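Long-range contacts in glutamate receptor 1 (Adineta vaga, PDB 4IO2), which binds glutamate through the two-lobed ligand-binding domain described here and, as part of a longer receptor, probably serves as a ligand-gated ion channel: residues T9-V14 with G77-I83; P19-A24 with K36-L42; R93-S99 with G208-K213. One frame throughout, in Å; residues are numbered along the deposited sequence.

Contact 1: T9-V14 with G77-I83; sequences TLRIGV and GDYDIAI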
ATOM      1  N   THR A   9     -18.566  18.333 -11.296  1.00 18.28           N
ATOM      2  CA  THR A   9     -17.431  19.171 -10.955  1.00 18.21           C
ATOM      3  C   THR A   9     -16.887  18.802  -9.580  1.00 18.88           C
ATOM      4  O   THR A   9     -17.638  18.707  -8.617  1.00 23.04           O
ATOM      5  CB  THR A   9     -17.820  20.679 -10.971  1.00 21.03           C
ATOM      6  OG1 THR A   9     -18.226  21.039 -12.290  1.00 20.87           O
ATOM      7  CG2 THR A   9     -16.643  21.561 -10.541  1.00 22.45           C
ATOM      8  N   LEU A  10     -15.583  18.561  -9.517  1.00 17.56           N
ATOM      9  CA  LEU A  10     -14.886  18.323  -8.256  1.00 19.63           C
ATOM     10  C   LEU A  10     -13.973  19.457  -7.931  1.00 19.47           C
ATOM     11  O   LEU A  10     -13.086  19.788  -8.720  1.00 19.24           O
ATOM     12  CB  LEU A  10     -14.020  17.084  -8.334  1.00 22.61           C
ATOM     13  CG  LEU A  10     -14.745  15.774  -8.442  1.00 22.97           C
ATOM     14  CD1 LEU A  10     -13.693  14.691  -8.592  1.00 24.67           C
ATOM     15  CD2 LEU A  10     -15.654  15.556  -7.258  1.00 23.57           C
ATOM     16  N   ARG A  11     -14.142  20.023  -6.750  1.00 18.73           N
ATOM     17  CA  ARG A  11     -13.162  20.946  -6.160  1.00 17.70           C
ATOM     18  C   ARG A  11     -12.050  20.102  -5.553  1.00 15.96           C
ATOM     19  O   ARG A  11     -12.264  19.338  -4.587  1.00 17.74           O
ATOM     20  CB  ARG A  11     -13.797  21.825  -5.079  1.00 21.99           C
ATOM     21  CG  ARG A  11     -14.929  22.728  -5.551  1.00 25.49           C
ATOM     22  CD  ARG A  11     -15.688  23.316  -4.360  1.00 27.09           C
ATOM     23  NE  ARG A  11     -16.174  22.235  -3.517  1.00 28.21           N
ATOM     24  CZ  ARG A  11     -16.423  22.304  -2.210  1.00 28.25           C
ATOM     25  NH1 ARG A  11     -16.330  23.450  -1.538  1.00 30.55           N
ATOM     26  NH2 ARG A  11     -16.789  21.204  -1.582  1.00 29.34           N
ATOM     27  N   ILE A  12     -10.861  20.186  -6.147  1.00 15.39           N
ATOM     28  CA  ILE A  12      -9.722  19.317  -5.812  1.00 14.12           C
ATOM     29  C   ILE A  12      -8.652  20.128  -5.101  1.00 15.37           C
ATOM     30  O   ILE A  12      -8.025  20.978  -5.714  1.00 16.30           O
ATOM     31  CB  ILE A  12      -9.107  18.681  -7.063  1.00 14.33           C
ATOM     32  CG1 ILE A  12     -10.158  17.941  -7.861  1.00 15.40           C
ATOM     33  CG2 ILE A  12      -7.932  17.771  -6.657  1.00 14.77           C
ATOM     34  CD1 ILE A  12      -9.648  17.299  -9.162  1.00 18.93           C
ATOM     35  N   GLY A  13      -8.496  19.901  -3.801  1.00 13.39           N
ATOM     36  CA  GLY A  13      -7.457  20.569  -3.036  1.00 14.23           C
ATOM     37  C   GLY A  13      -6.098  19.919  -3.298  1.00 14.63           C
ATOM     38  O   GLY A  13      -5.985  18.677  -3.321  1.00 14.64           O
ATOM     39  N   VAL A  14      -5.098  20.768  -3.537  1.00 13.26           N
ATOM     40  CA  VAL A  14      -3.721  20.343  -3.703  1.00 14.27           C
ATOM     41  C   VAL A  14      -2.862  21.183  -2.792  1.00 13.30           C
ATOM     42  O   VAL A  14      -3.292  22.224  -2.289  1.00 15.05           O
ATOM     43  CB  VAL A  14      -3.248  20.410  -5.185  1.00 13.29           C
ATOM     44  CG1 VAL A  14      -4.078  19.509  -6.103  1.00 14.31           C
ATOM     45  CG2 VAL A  14      -3.233  21.809  -5.747  1.00 13.53           C
ATOM     46  N   GLY A  77     -15.757  20.759   4.364  1.00 18.99           N
ATOM     47  CA  GLY A  77     -16.486  20.998   3.124  1.00 22.04           C
ATOM     48  C   GLY A  77     -15.800  21.952   2.161  1.00 21.24           C
ATOM     49  O   GLY A  77     -16.421  22.314   1.160  1.00 23.27           O
ATOM     50  N   ASP A  78     -14.525  22.293   2.406  1.00 20.01           N
ATOM     51  CA  ASP A  78     -13.823  23.283   1.590  1.00 19.66           C
ATOM     52  C   ASP A  78     -13.407  22.752   0.225  1.00 18.84           C
ATOM     53  O   ASP A  78     -13.190  23.521  -0.708  1.00 21.23           O
ATOM     54  CB  ASP A  78     -12.574  23.808   2.293  1.00 21.42           C
ATOM     55  CG  ASP A  78     -12.867  24.530   3.618  1.00 25.37           C
ATOM     56  OD1 ASP A  78     -14.035  24.587   4.092  1.00 26.33           O
ATOM     57  OD2 ASP A  78     -11.870  25.032   4.185  1.00 28.20           O
ATOM     58  N   TYR A  79     -13.323  21.432   0.142  1.00 18.36           N
ATOM     59  CA  TYR A  79     -12.947  20.725  -1.081  1.00 18.20           C
ATOM     60  C   TYR A  79     -13.829  19.475  -1.168  1.00 17.36           C
ATOM     61  O   TYR A  79     -14.381  19.026  -0.161  1.00 19.27           O
ATOM     62  CB  TYR A  79     -11.468  20.279  -1.043  1.00 18.92           C
ATOM     63  CG  TYR A  79     -10.483  21.387  -0.718  1.00 17.54           C
ATOM     64  CD1 TYR A  79     -10.178  22.388  -1.644  1.00 19.78           C
ATOM     65  CD2 TYR A  79      -9.890  21.469   0.523  1.00 19.86           C
ATOM     66  CE1 TYR A  79      -9.280  23.401  -1.348  1.00 20.23           C
ATOM     67  CE2 TYR A  79      -8.977  22.482   0.827  1.00 20.46           C
ATOM     68  CZ  TYR A  79      -8.689  23.457  -0.089  1.00 19.68           C
ATOM     69  OH  TYR A  79      -7.785  24.437   0.259  1.00 24.24           O
ATOM     70  N   ASP A  80     -13.915  18.899  -2.355  1.00 16.91           N
ATOM     71  CA  ASP A  80     -14.547  17.589  -2.550  1.00 17.53           C
ATOM     72  C   ASP A  80     -13.589  16.435  -2.372  1.00 16.37           C
ATOM     73  O   ASP A  80     -13.943  15.443  -1.751  1.00 17.68           O
ATOM     74  CB  ASP A  80     -15.235  17.516  -3.915  1.00 19.40           C
ATOM     75  CG  ASP A  80     -16.302  18.583  -4.051  1.00 22.54           C
ATOM     76  OD1 ASP A  80     -17.165  18.703  -3.132  1.00 27.16           O
ATOM     77  OD2 ASP A  80     -16.280  19.325  -5.041  1.00 24.50           O
ATOM     78  N   ILE A  81     -12.410  16.558  -2.949  1.00 14.03           N
ATOM     79  CA  ILE A  81     -11.330  15.605  -2.700  1.00 13.10           C
ATOM     80  C   ILE A  81     -10.038  16.404  -2.509  1.00 12.44           C
ATOM     81  O   ILE A  81      -9.975  17.579  -2.864  1.00 14.18           O
ATOM     82  CB  ILE A  81     -11.145  14.546  -3.823  1.00 13.57           C
ATOM     83  CG1 ILE A  81     -10.766  15.209  -5.154  1.00 14.78           C
ATOM     84  CG2 ILE A  81     -12.416  13.724  -3.956  1.00 15.30           C
ATOM     85  CD1 ILE A  81     -10.432  14.200  -6.294  1.00 17.02           C
ATOM     86  N   ALA A  82      -9.019  15.757  -1.979  1.00 12.27           N
ATOM     87  CA  ALA A  82      -7.673  16.352  -1.911  1.00 11.83           C
ATOM     88  C   ALA A  82      -6.643  15.313  -2.365  1.00 13.50           C
ATOM     89  O   ALA A  82      -6.671  14.157  -1.961  1.00 12.56           O
ATOM     90  CB  ALA A  82      -7.343  16.884  -0.498  1.00 14.20           C
ATOM     91  N   ILE A  83      -5.766  15.752  -3.256  1.00 13.05           N
ATOM     92  CA  ILE A  83      -4.772  14.893  -3.871  1.00 11.70           C
ATOM     93  C   ILE A  83      -3.391  15.428  -3.610  1.00 12.46           C
ATOM     94  O   ILE A  83      -3.100  16.593  -3.903  1.00 13.89           O
ATOM     95  CB  ILE A  83      -4.975  14.737  -5.398  1.00 13.26           C
ATOM     96  CG1 ILE A  83      -6.386  14.236  -5.740  1.00 14.90           C
ATOM     97  CG2 ILE A  83      -3.941  13.774  -5.929  1.00 14.65           C
ATOM     98  CD1 ILE A  83      -6.663  14.175  -7.249  1.00 18.05           C
TER

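Contact 2: P19-A24 with K36-L42; sequences PFTIVA and KLTGYVL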
ATOM      1  N   PRO A  19       8.265  17.252  -6.113  1.00 11.50           N
ATOM      2  CA  PRO A  19       7.721  17.497  -7.456  1.00 12.07           C
ATOM      3  C   PRO A  19       6.290  16.948  -7.632  1.00 11.88           C
ATOM      4  O   PRO A  19       5.863  16.699  -8.763  1.00 12.98           O
ATOM      5  CB  PRO A  19       8.715  16.743  -8.327  1.00 13.51           C
ATOM      6  CG  PRO A  19       8.893  15.452  -7.509  1.00 12.15           C
ATOM      7  CD  PRO A  19       8.875  15.908  -6.056  1.00 12.59           C
ATOM      8  N   PHE A  20       5.561  16.762  -6.528  1.00 11.72           N
ATOM      9  CA  PHE A  20       4.145  16.412  -6.576  1.00 11.22           C
ATOM     10  C   PHE A  20       3.319  17.574  -7.101  1.00 12.19           C
ATOM     11  O   PHE A  20       2.566  17.407  -8.091  1.00 12.97           O
ATOM     12  CB  PHE A  20       3.654  15.986  -5.194  1.00 10.63           C
ATOM     13  CG  PHE A  20       3.983  14.540  -4.832  1.00 10.54           C
ATOM     14  CD1 PHE A  20       3.389  13.505  -5.524  1.00 13.19           C
ATOM     15  CD2 PHE A  20       4.918  14.239  -3.864  1.00 10.71           C
ATOM     16  CE1 PHE A  20       3.673  12.172  -5.195  1.00 14.28           C
ATOM     17  CE2 PHE A  20       5.225  12.919  -3.520  1.00 11.76           C
ATOM     18  CZ  PHE A  20       4.598  11.896  -4.196  1.00 13.07           C
ATOM     19  N   THR A  21       3.437  18.735  -6.446  1.00 11.70           N
ATOM     20  CA  THR A  21       2.718  19.927  -6.803  1.00 11.93           C
ATOM     21  C   THR A  21       3.712  21.070  -6.728  1.00 14.09           C
ATOM     22  O   THR A  21       4.157  21.463  -5.656  1.00 15.02           O
ATOM     23  CB  THR A  21       1.475  20.173  -5.891  1.00 13.37           C
ATOM     24  OG1 THR A  21       0.548  19.111  -6.133  1.00 13.62           O
ATOM     25  CG2 THR A  21       0.814  21.509  -6.181  1.00 15.31           C
ATOM     26  N   ILE A  22       4.055  21.569  -7.910  1.00 14.79           N
ATOM     27  CA  ILE A  22       5.087  22.575  -8.084  1.00 15.23           C
ATOM     28  C   ILE A  22       4.409  23.885  -8.443  1.00 17.80           C
ATOM     29  O   ILE A  22       3.652  23.936  -9.398  1.00 18.86           O
ATOM     30  CB  ILE A  22       6.016  22.196  -9.233  1.00 16.47           C
ATOM     31  CG1 ILE A  22       6.642  20.810  -8.980  1.00 16.48           C
ATOM     32  CG2 ILE A  22       7.105  23.261  -9.396  1.00 19.06           C
ATOM     33  CD1 ILE A  22       7.264  20.165 -10.251  1.00 19.01           C
ATOM     34  N   VAL A  23       4.658  24.925  -7.657  1.00 17.76           N
ATOM     35  CA  VAL A  23       3.976  26.211  -7.787  1.00 18.74           C
ATOM     36  C   VAL A  23       4.959  27.216  -8.388  1.00 21.40           C
ATOM     37  O   VAL A  23       6.042  27.434  -7.832  1.00 25.43           O
ATOM     38  CB  VAL A  23       3.474  26.680  -6.398  1.00 19.42           C
ATOM     39  CG1 VAL A  23       2.806  28.073  -6.475  1.00 23.33           C
ATOM     40  CG2 VAL A  23       2.540  25.628  -5.800  1.00 20.28           C
ATOM     41  N   ALA A  24       4.584  27.821  -9.510  1.00 22.88           N
ATOM     42  CA  ALA A  24       5.358  28.894 -10.121  1.00 26.17           C
ATOM     43  C   ALA A  24       4.546  30.179 -10.254  1.00 27.14           C
ATOM     44  O   ALA A  24       3.371  30.141 -10.601  1.00 27.10           O
ATOM     45  CB  ALA A  24       5.821  28.456 -11.512  1.00 27.46           C
ATOM     46  N   LYS A  36       1.067  29.111 -11.783  1.00 23.29           N
ATOM     47  CA  LYS A  36       1.010  27.912 -12.604  0.57 23.84           C
ATOM     48  C   LYS A  36       1.395  26.718 -11.772  1.00 20.17           C
ATOM     49  O   LYS A  36       2.338  26.780 -10.978  1.00 21.62           O
ATOM     50  CB  LYS A  36       1.963  27.992 -13.791  0.57 29.08           C
ATOM     51  CG  LYS A  36       1.560  28.939 -14.895  0.57 32.41           C
ATOM     52  CD  LYS A  36       2.668  28.974 -15.927  0.57 34.47           C
ATOM     53  CE  LYS A  36       2.421  30.032 -16.935  0.57 36.94           C
ATOM     54  NZ  LYS A  36       1.134  29.760 -17.536  0.57 38.08           N
ATOM     55  N   LEU A  37       0.644  25.643 -11.939  1.00 19.40           N
ATOM     56  CA  LEU A  37       0.883  24.390 -11.228  1.00 18.03           C
ATOM     57  C   LEU A  37       1.261  23.280 -12.193  1.00 18.43           C
ATOM     58  O   LEU A  37       0.642  23.121 -13.244  1.00 20.10           O
ATOM     59  CB  LEU A  37      -0.377  23.921 -10.519  1.00 20.73           C
ATOM     60  CG  LEU A  37      -1.044  24.901  -9.569  1.00 20.74           C
ATOM     61  CD1 LEU A  37      -2.275  24.240  -8.962  1.00 23.43           C
ATOM     62  CD2 LEU A  37      -0.039  25.363  -8.507  1.00 21.51           C
ATOM     63  N   THR A  38       2.293  22.536 -11.831  1.00 17.39           N
ATOM     64  CA  THR A  38       2.752  21.368 -12.568  1.00 16.41           C
ATOM     65  C   THR A  38       3.132  20.280 -11.550  1.00 15.01           C
ATOM     66  O   THR A  38       3.219  20.552 -10.347  1.00 18.12           O
ATOM     67  CB  THR A  38       3.975  21.672 -13.460  1.00 18.88           C
ATOM     68  OG1 THR A  38       5.051  22.189 -12.650  1.00 21.52           O
ATOM     69  CG2 THR A  38       3.619  22.705 -14.555  1.00 19.68           C
ATOM     70  N   GLY A  39       3.355  19.070 -12.026  1.00 14.75           N
ATOM     71  CA  GLY A  39       3.894  18.011 -11.215  1.00 14.55           C
ATOM     72  C   GLY A  39       3.107  16.721 -11.325  1.00 14.18           C
ATOM     73  O   GLY A  39       2.124  16.617 -12.071  1.00 14.30           O
ATOM     74  N   TYR A  40       3.578  15.702 -10.600  1.00 13.38           N
ATOM     75  CA  TYR A  40       2.928  14.405 -10.552  1.00 12.92           C
ATOM     76  C   TYR A  40       1.419  14.534 -10.285  1.00 11.97           C
ATOM     77  O   TYR A  40       0.629  13.858 -10.939  1.00 12.77           O
ATOM     78  CB  TYR A  40       3.615  13.574  -9.447  1.00 11.82           C
ATOM     79  CG  TYR A  40       3.025  12.221  -9.117  1.00 12.38           C
ATOM     80  CD1 TYR A  40       1.806  12.099  -8.468  1.00 12.74           C
ATOM     81  CD2 TYR A  40       3.689  11.064  -9.449  1.00 13.99           C
ATOM     82  CE1 TYR A  40       1.312  10.875  -8.120  1.00 14.71           C
ATOM     83  CE2 TYR A  40       3.176   9.827  -9.138  1.00 15.45           C
ATOM     84  CZ  TYR A  40       1.969   9.746  -8.462  1.00 15.88           C
ATOM     85  OH  TYR A  40       1.439   8.514  -8.133  1.00 18.64           O
ATOM     86  N   VAL A  41       1.039  15.354  -9.311  1.00 11.08           N
ATOM     87  CA  VAL A  41      -0.372  15.464  -8.945  1.00 11.68           C
ATOM     88  C   VAL A  41      -1.193  16.015 -10.087  1.00 11.78           C
ATOM     89  O   VAL A  41      -2.316  15.550 -10.344  1.00 12.49           O
ATOM     90  CB  VAL A  41      -0.536  16.346  -7.680  1.00 12.14           C
ATOM     91  CG1 VAL A  41      -1.952  16.824  -7.442  1.00 13.28           C
ATOM     92  CG2 VAL A  41       0.035  15.586  -6.491  1.00 12.34           C
ATOM     93  N   LEU A  42      -0.699  17.047 -10.740  1.00 12.93           N
ATOM     94  CA  LEU A  42      -1.447  17.674 -11.840  1.00 14.31           C
ATOM     95  C   LEU A  42      -1.589  16.689 -13.000  1.00 14.00           C
ATOM     96  O   LEU A  42      -2.654  16.591 -13.626  1.00 14.90           O
ATOM     97  CB  LEU A  42      -0.747  18.952 -12.288  1.00 15.79           C
ATOM     98  CG  LEU A  42      -0.902  20.178 -11.362  1.00 17.48           C
ATOM     99  CD1 LEU A  42      -2.364  20.645 -11.245  1.00 20.75           C
ATOM    100  CD2 LEU A  42      -0.317  19.962  -9.948  1.00 19.43           C
TER
HETATM  101  O   HOH W   1       4.927  24.897 -11.989  1.00 23.03           O

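Contact 3: R93-S99 with G208-K213; sequences REIVAFS and GIVTPK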
ATOM      1  N   ARG A  93      -8.308   9.001   9.420  1.00 11.03           N
ATOM      2  CA  ARG A  93      -9.406   8.132   8.980  1.00 11.66           C
ATOM      3  C   ARG A  93     -10.649   8.258   9.863  1.00 11.36           C
ATOM      4  O   ARG A  93     -11.730   7.922   9.410  1.00 13.15           O
ATOM      5  CB  ARG A  93      -8.891   6.681   8.911  1.00 12.31           C
ATOM      6  CG  ARG A  93      -9.920   5.671   8.409  1.00 13.10           C
ATOM      7  CD  ARG A  93     -10.274   5.871   6.940  1.00 12.32           C
ATOM      8  NE  ARG A  93     -11.325   4.997   6.472  1.00 13.19           N
ATOM      9  CZ  ARG A  93     -12.620   5.277   6.569  1.00 13.55           C
ATOM     10  NH1 ARG A  93     -13.034   6.410   7.140  1.00 14.47           N
ATOM     11  NH2 ARG A  93     -13.519   4.414   6.101  1.00 15.91           N
ATOM     12  N   GLU A  94     -10.481   8.767  11.077  1.00 13.38           N
ATOM     13  CA  GLU A  94     -11.648   9.041  11.909  1.00 14.00           C
ATOM     14  C   GLU A  94     -12.534  10.124  11.311  1.00 14.00           C
ATOM     15  O   GLU A  94     -13.732  10.150  11.577  1.00 16.73           O
ATOM     16  CB  GLU A  94     -11.217   9.507  13.299  1.00 17.21           C
ATOM     17  CG  GLU A  94     -10.575   8.441  14.110  1.00 21.79           C
ATOM     18  CD  GLU A  94     -11.580   7.451  14.756  1.00 29.87           C
ATOM     19  OE1 GLU A  94     -12.815   7.543  14.496  1.00 32.40           O
ATOM     20  OE2 GLU A  94     -11.110   6.575  15.533  1.00 33.88           O
ATOM     21  N   ILE A  95     -11.959  11.039  10.532  1.00 13.79           N
ATOM     22  CA  ILE A  95     -12.706  12.207  10.058  1.00 13.85           C
ATOM     23  C   ILE A  95     -12.913  12.296   8.548  1.00 13.07           C
ATOM     24  O   ILE A  95     -13.781  13.053   8.092  1.00 15.21           O
ATOM     25  CB  ILE A  95     -12.126  13.539  10.618  1.00 16.14           C
ATOM     26  CG1 ILE A  95     -10.684  13.745  10.203  1.00 16.97           C
ATOM     27  CG2 ILE A  95     -12.355  13.593  12.130  1.00 20.07           C
ATOM     28  CD1 ILE A  95     -10.170  15.164  10.373  1.00 18.69           C
ATOM     29  N   VAL A  96     -12.120  11.556   7.781  1.00 12.67           N
ATOM     30  CA  VAL A  96     -12.241  11.503   6.329  1.00 12.81           C
ATOM     31  C   VAL A  96     -12.049  10.066   5.892  1.00 11.71           C
ATOM     32  O   VAL A  96     -11.506   9.221   6.647  1.00 12.70           O
ATOM     33  CB  VAL A  96     -11.187  12.378   5.612  1.00 11.78           C
ATOM     34  CG1 VAL A  96     -11.380  13.870   5.931  1.00 13.22           C
ATOM     35  CG2 VAL A  96      -9.748  11.951   5.915  1.00 12.18           C
ATOM     36  N   ALA A  97     -12.422   9.775   4.646  1.00 12.25           N
ATOM     37  CA  ALA A  97     -12.027   8.511   4.014  1.00 12.00           C
ATOM     38  C   ALA A  97     -10.846   8.722   3.086  1.00 11.33           C
ATOM     39  O   ALA A  97     -10.483   9.847   2.739  1.00 11.87           O
ATOM     40  CB  ALA A  97     -13.220   7.824   3.298  1.00 13.46           C
ATOM     41  N   PHE A  98     -10.224   7.610   2.691  1.00 12.77           N
ATOM     42  CA  PHE A  98      -9.150   7.664   1.725  1.00 12.52           C
ATOM     43  C   PHE A  98      -9.426   6.684   0.614  1.00 12.72           C
ATOM     44  O   PHE A  98      -9.917   5.583   0.842  1.00 15.32           O
ATOM     45  CB  PHE A  98      -7.815   7.325   2.380  1.00 12.92           C
ATOM     46  CG  PHE A  98      -7.313   8.352   3.350  1.00 12.17           C
ATOM     47  CD1 PHE A  98      -7.625   8.273   4.694  1.00 13.74           C
ATOM     48  CD2 PHE A  98      -6.476   9.364   2.924  1.00 12.43           C
ATOM     49  CE1 PHE A  98      -7.096   9.173   5.591  1.00 14.81           C
ATOM     50  CE2 PHE A  98      -5.940  10.246   3.805  1.00 13.66           C
ATOM     51  CZ  PHE A  98      -6.265  10.181   5.135  1.00 14.23           C
ATOM     52  N   SER A  99      -9.051   7.065  -0.587  1.00 12.22           N
ATOM     53  CA  SER A  99      -9.051   6.165  -1.719  1.00 12.20           C
ATOM     54  C   SER A  99      -8.041   5.046  -1.534  1.00 13.39           C
ATOM     55  O   SER A  99      -7.184   5.086  -0.674  1.00 14.97           O
ATOM     56  CB  SER A  99      -8.697   6.930  -3.000  1.00 12.37           C
ATOM     57  OG  SER A  99      -7.309   7.236  -3.089  1.00 12.40           O
ATOM     58  N   GLY A 208      -2.993   8.390  -0.012  1.00 10.60           N
ATOM     59  CA  GLY A 208      -4.320   8.176  -0.571  1.00 11.30           C
ATOM     60  C   GLY A 208      -4.940   9.497  -0.906  1.00 11.26           C
ATOM     61  O   GLY A 208      -4.591  10.532  -0.328  1.00 12.57           O
ATOM     62  N   ILE A 209      -5.912   9.449  -1.812  1.00 10.05           N
ATOM     63  CA  ILE A 209      -6.739  10.622  -2.095  1.00 10.48           C
ATOM     64  C   ILE A 209      -7.756  10.771  -0.956  1.00 10.35           C
ATOM     65  O   ILE A 209      -8.421   9.821  -0.597  1.00 12.08           O
ATOM     66  CB  ILE A 209      -7.417  10.499  -3.477  1.00 10.84           C
ATOM     67  CG1 ILE A 209      -6.318  10.518  -4.543  1.00 12.62           C
ATOM     68  CG2 ILE A 209      -8.405  11.650  -3.674  1.00 12.34           C
ATOM     69  CD1 ILE A 209      -6.851  10.374  -5.964  1.00 13.80           C
ATOM     70  N   VAL A 210      -7.848  11.962  -0.387  1.00 11.30           N
ATOM     71  CA  VAL A 210      -8.773  12.231   0.695  1.00 10.49           C
ATOM     72  C   VAL A 210     -10.142  12.474   0.115  1.00 10.49           C
ATOM     73  O   VAL A 210     -10.289  13.257  -0.815  1.00 12.22           O
ATOM     74  CB  VAL A 210      -8.337  13.478   1.502  1.00 11.31           C
ATOM     75  CG1 VAL A 210      -9.252  13.658   2.694  1.00 12.79           C
ATOM     76  CG2 VAL A 210      -6.899  13.391   1.953  1.00 13.73           C
ATOM     77  N   THR A 211     -11.153  11.842   0.693  1.00 11.52           N
ATOM     78  CA  THR A 211     -12.549  12.030   0.290  1.00 12.21           C
ATOM     79  C   THR A 211     -13.408  12.169   1.542  1.00 13.12           C
ATOM     80  O   THR A 211     -13.001  11.799   2.629  1.00 13.23           O
ATOM     81  CB  THR A 211     -13.094  10.860  -0.573  1.00 14.39           C
ATOM     82  OG1 THR A 211     -13.431   9.751   0.243  1.00 16.62           O
ATOM     83  CG2 THR A 211     -12.107  10.403  -1.620  1.00 13.77           C
ATOM     84  N   PRO A 212     -14.643  12.614   1.372  1.00 13.62           N
ATOM     85  CA  PRO A 212     -15.540  12.574   2.515  1.00 14.32           C
ATOM     86  C   PRO A 212     -15.780  11.146   2.976  1.00 14.64           C
ATOM     87  O   PRO A 212     -15.716  10.237   2.147  1.00 15.15           O
ATOM     88  CB  PRO A 212     -16.844  13.195   1.966  1.00 17.63           C
ATOM     89  CG  PRO A 212     -16.384  14.047   0.820  1.00 15.84           C
ATOM     90  CD  PRO A 212     -15.251  13.277   0.205  1.00 15.52           C
ATOM     91  N   LYS A 213     -16.138  10.964   4.244  1.00 15.45           N
ATOM     92  CA  LYS A 213     -16.600   9.665   4.671  1.00 16.47           C
ATOM     93  C   LYS A 213     -17.906   9.321   3.962  1.00 18.24           C
ATOM     94  O   LYS A 213     -18.700  10.201   3.631  1.00 19.90           O
ATOM     95  CB  LYS A 213     -16.804   9.662   6.181  1.00 18.18           C
ATOM     96  CG  LYS A 213     -15.474   9.713   6.932  1.00 18.59           C
ATOM     97  CD  LYS A 213     -15.681   9.433   8.398  1.00 20.98           C
ATOM     98  CE  LYS A 213     -16.329  10.577   9.105  1.00 23.53           C
ATOM     99  NZ  LYS A 213     -16.478  10.248  10.567  1.00 25.42           N
TER
HETATM  100  O   HOH W   2     -15.592  13.260   5.927  1.00 20.44           O

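Contact 1: T9-V14 with G77-I83
The guanidinium group of R11 lies across the backbone leading from G77 to D80, one face over CA of Y79, and its edge does the bonding. NE and NH2 take the carboxylate of D80 side-on, NE going to OD2 and NH2 forming a salt bridge to OD1 at 3.0 Å. Both oxygens sit in the guanidinium plane, yet both are approached from above the carboxylate plane, because the two flat groups are turned 58° against each other. A bend at chi3 (-56°) brings the end of the arginine to this position. NH1 and NH2 also converge on one acceptor, the carbonyl oxygen of G77, with NH1 2.9 Å from it; G77 closes helix 67-75 in a Schellman motif. OD2 of D80 takes a further, nearly straight bond from the backbone N of R11 (2.8 Å), on its anti side.

Beyond this pair the segments join as parallel strands. The carbonyl oxygen of R11 accepts from the amides of both D80 and I81, N of G13 reaches O of I81 at 2.9 Å, and N of I83 binds O of G13. On one face of the sheet I12 and I81 lie side by side, CG1 to CG1 at 3.9 Å, between CD1 contacts of L10 with I81 and the meeting of I12 CG2 with I83 CD1; V41 and I45 of helix 40-52 pack against this row. On the other face CA of G13 lies over the Y79 ring, a CH-pi contact 3.9 Å from the centroid, and a CB on G13 would collide with CG of that ring.

The crossover from strand 55-60 through helix 67-75 sets strand 81-82 beside strand 9-14. The chemistry implies a division of labour: an apolar row fills one face, glycine meets tyrosine on the other, and R11, held by D80, ties the strand to the helix end through O of G77.

Contact 2: P19-A24 with K36-L42
P19, which follows a cis peptide bond, turns its carbonyl oxygen onto the amide of Y40, 3.1 Å away and in the carbonyl plane. The next carbonyl repeats the gesture one residue further on: O of F20 accepts from N of V41 at 2.8 Å. Two successive backbone oxygens thus meet the first two amides of helix 40-52. G39, at the N-cap position, passes so close to them that a CB there would collide with both oxygens.

The F20 ring makes a T-shaped pair with Y40, its CD1-CE1 edge directed at one face of the tyrosine. The planes stand at 76° and the centroids are 5.2 Å apart, with CE1 of F20 displaced toward the rim of the Y40 ring. Y40 offers that face with its CG anti to the backbone N (chi1 174°). F242 adds a second edge-to-face partner to F20, and W241 and L237 pack on Y40.

T21 lays its OG1 against CB of V41 at 3.3 Å, while V14 of strand 9-14 touches both residues. At I22 the antiparallel hairpin begins: I22 and T38 form a hydrogen-bonded pair, and I22 passes obliquely over T38, its CB and CD1 near OG1. A water bridges the same pair, donating to O of I22 and lying 2.8 Å from OG1 of T38. V23 and L37, a non-hydrogen-bonded pair, run side by side on the other face, CG2 to CD2 at 3.7 Å. A24 and K36 form the next hydrogen-bonded pair, N of K36 to O of A24 at 2.8 Å.

The chemistry implies a change of mode along the segment: mutual strand bonds serve its far end, while the carbonyls of P19 and F20 satisfy a helix start that cannot use bonds of its own, and the F20 edge packs on the face of the helix's first residue, Y40.

Contact 3: R93-S99 with G208-K213
A97 and T211 form a hydrogen-bonded pair of an antiparallel sheet, with F98 and V210 as the adjoining non-hydrogen-bonded pair; here strand 97-98 joins the end of the long strand 200-211 in a periplasmic-binding-protein-like lobe. Backbone bonds run both ways between A97 and T211, and N of S99 reaches O of I209 at 2.8 Å.

Among the side-chain bonds, OG of S99 accepts the amide of I209 at 2.9 Å, set there by chi1 of 75°, which holds the hydroxyl between backbone N and carbonyl carbon. Replacing S99 by an alanine would probably leave the I209 amide without its acceptor and open a small gap beside CB of I209.

Apolar contacts fill one face. CG1 of V210 meets CG2 of V96 at 3.7 Å, and CG2 of V210 comes obliquely to CE2 of F98, whose ring edge also meets O of G208. V71 and L74 of helix 67-75 press on these valines.

Charged groups gather at the far end, where R93 and E94 make salt bridges with D222 and K219 of the second subunit. The K213 chain passes the V96 backbone, and a water links N of K213 to O of I95. Bent at chi3 (-73°), the lysine ends with NZ on the carbonyl oxygen of E94, 2.9 Å away.

In the fold
The three contacts illustrate how one lobe of a clamshell is assembled around a central sheet. Contact 1 is the middle piece. Contact 2 packs on it where CG1 of V14 lies 3.7 Å from CG1 of V41. Contact 3 joins it through a probable hydrogen bond from N of V210 to O of A82, 2.9 Å long. Contacts 2 and 3 do not touch; their centres are about 22 Å apart. Each also approaches the glutamate site: the F20 side chain is about 4 Å from that of D85, and the F98 side chain about 4 Å from that of R92. The bound glutamate lies about 7 Å from F98, 8 Å from F20 and 10 Å from A82, side chain to ligand.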